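PDB 3VGM: glucokinase from Streptomyces griseus, which probably catalyses the ATP-dependent phosphorylation of D-glucose to glucose 6-phosphate, as a member of the ROK family. Local coordinates for residues 272-277 / 290-295. Numbering follows the deposited sequence.
Sequences PIRKSF and AQVLAA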
loop_
_atom_site.group_PDB
_atom_site.type_symbol
_atom_site.label_atom_id
_atom_site.label_comp_id
_atom_site.label_asym_id
_atom_site.label_seq_id
_atom_site.Cartn_x
_atom_site.Cartn_y
_atom_site.Cartn_z
ATOM N N PRO A 272 7.251 16.741 -14.753
ATOM C CA PRO A 272 7.318 15.662 -13.745
ATOM C C PRO A 272 6.458 14.442 -14.037
ATOM O O PRO A 272 6.859 13.314 -13.681
ATOM C CB PRO A 272 6.864 16.344 -12.434
ATOM C CG PRO A 272 6.335 17.647 -12.802
ATOM C CD PRO A 272 6.975 18.051 -14.107
ATOM N N ILE A 273 5.308 14.633 -14.686
ATOM C CA ILE A 273 4.517 13.473 -15.124
ATOM C C ILE A 273 5.355 12.603 -16.076
ATOM O O ILE A 273 5.411 11.384 -15.920
ATOM C CB ILE A 273 3.153 13.877 -15.755
ATOM C CG1 ILE A 273 2.217 14.428 -14.657
ATOM C CG2 ILE A 273 2.517 12.673 -16.501
ATOM C CD1 ILE A 273 0.878 14.954 -15.246
ATOM N N ARG A 274 6.008 13.231 -17.050
ATOM C CA ARG A 274 6.862 12.466 -17.967
ATOM C C ARG A 274 7.990 11.747 -17.226
ATOM O O ARG A 274 8.319 10.605 -17.559
ATOM C CB ARG A 274 7.467 13.379 -19.043
ATOM C CG ARG A 274 6.417 13.885 -20.048
ATOM C CD ARG A 274 7.104 14.711 -21.163
ATOM N NE ARG A 274 6.090 15.218 -22.091
ATOM C CZ ARG A 274 5.689 16.497 -22.142
ATOM N NH1 ARG A 274 6.266 17.415 -21.377
ATOM N NH2 ARG A 274 4.739 16.859 -23.001
ATOM N N LYS A 275 8.612 12.419 -16.257
ATOM C CA LYS A 275 9.719 11.778 -15.525
ATOM C C LYS A 275 9.254 10.540 -14.755
ATOM O O LYS A 275 9.981 9.531 -14.680
ATOM C CB LYS A 275 10.374 12.771 -14.563
ATOM C CG LYS A 275 11.188 13.825 -15.313
ATOM C CD LYS A 275 11.654 14.884 -14.349
ATOM C CE LYS A 275 12.643 15.779 -15.050
ATOM N NZ LYS A 275 12.793 17.053 -14.313
ATOM N N SER A 276 8.061 10.614 -14.159
ATOM C CA SER A 276 7.523 9.469 -13.423
ATOM C C SER A 276 7.089 8.361 -14.352
ATOM O O SER A 276 7.273 7.177 -14.054
ATOM C CB SER A 276 6.330 9.902 -12.532
ATOM O OG SER A 276 6.894 10.413 -11.327
ATOM N N PHE A 277 6.524 8.744 -15.497
ATOM C CA PHE A 277 6.160 7.767 -16.523
ATOM C C PHE A 277 7.402 6.933 -16.874
ATOM O O PHE A 277 7.360 5.686 -16.898
ATOM C CB PHE A 277 5.604 8.507 -17.761
ATOM C CG PHE A 277 5.414 7.612 -18.963
ATOM C CD1 PHE A 277 4.441 6.608 -18.944
ATOM C CD2 PHE A 277 6.218 7.750 -20.095
ATOM C CE1 PHE A 277 4.273 5.737 -20.074
ATOM C CE2 PHE A 277 6.062 6.890 -21.225
ATOM C CZ PHE A 277 5.083 5.900 -21.215
ATOM N N ALA A 290 5.920 5.419 -25.454
ATOM C CA ALA A 290 4.835 6.268 -25.922
ATOM C C ALA A 290 5.221 7.739 -25.728
ATOM O O ALA A 290 5.881 8.094 -24.737
ATOM C CB ALA A 290 3.531 5.959 -25.146
ATOM N N GLN A 291 4.800 8.583 -26.663
ATOM C CA GLN A 291 4.875 10.045 -26.450
ATOM C C GLN A 291 3.843 10.467 -25.413
ATOM O O GLN A 291 2.746 9.917 -25.350
ATOM C CB GLN A 291 4.627 10.798 -27.754
ATOM C CG GLN A 291 5.614 10.409 -28.852
ATOM C CD GLN A 291 5.304 11.095 -30.155
ATOM O OE1 GLN A 291 5.301 12.318 -30.221
ATOM N NE2 GLN A 291 5.056 10.312 -31.208
ATOM N N VAL A 292 4.217 11.404 -24.556
ATOM C CA VAL A 292 3.274 11.991 -23.618
ATOM C C VAL A 292 3.090 13.436 -24.085
ATOM O O VAL A 292 4.023 14.250 -24.004
ATOM C CB VAL A 292 3.816 11.948 -22.180
ATOM C CG1 VAL A 292 2.881 12.688 -21.194
ATOM C CG2 VAL A 292 4.017 10.474 -21.730
ATOM N N LEU A 293 1.893 13.707 -24.602
ATOM C CA LEU A 293 1.614 14.942 -25.329
ATOM C C LEU A 293 0.676 15.840 -24.543
ATOM O O LEU A 293 -0.221 15.357 -23.836
ATOM C CB LEU A 293 0.973 14.595 -26.675
ATOM C CG LEU A 293 1.798 13.672 -27.587
ATOM C CD1 LEU A 293 1.025 13.320 -28.866
ATOM C CD2 LEU A 293 3.118 14.316 -27.905
ATOM N N ALA A 294 0.866 17.153 -24.692
ATOM C CA ALA A 294 -0.048 18.102 -24.080
ATOM C C ALA A 294 -1.319 18.160 -24.923
ATOM O O ALA A 294 -1.252 18.230 -26.156
ATOM C CB ALA A 294 0.601 19.506 -24.019
ATOM N N ALA A 295 -2.470 18.154 -24.258
ATOM C CA ALA A 295 -3.754 18.418 -24.929
ATOM C C ALA A 295 -3.718 19.815 -25.560
ATOM O O ALA A 295 -3.037 20.737 -25.051
ATOM C CB ALA A 295 -4.898 18.340 -23.917
#
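Arg274 reaches from helix 267-280 across to strand 291-294 and holds the backbone carbonyl of Val292 side-on with two nitrogens. Arg274 NE lies 3.0 Å and Arg274 NH2 2.9 Å from Val292 O, both bonds somewhat bent and both coming from the same face of the carbonyl plane, while the oxygen sits almost within the guanidinium plane. The chain is extended from CG to NE, which carries the charged group past the valine, and on the way Arg274 CG rests 3.9 Å from Val292 CB. NH1 forms a salt bridge with Glu267, which fixes the guanidinium from a second side. A leucine here would probably leave Val292 O without both of these donors and Glu267 without its charged mate. The two branches of Val292 go to different helix residues: CG1 lies alongside the arginine stem, and CG2 sits over one face of Phe277 in a CH-pi contact, 4.2 Å from the ring centroid. Phe277 swings its ring out opposite its own N (chi1 170°), and its CZ comes within 4.2 Å of Ala290 CB. The axis of 272-277 runs at 165° to that of 291-294, nearly antiparallel, as in the beta-alpha-beta units of the actin-like ATPase fold.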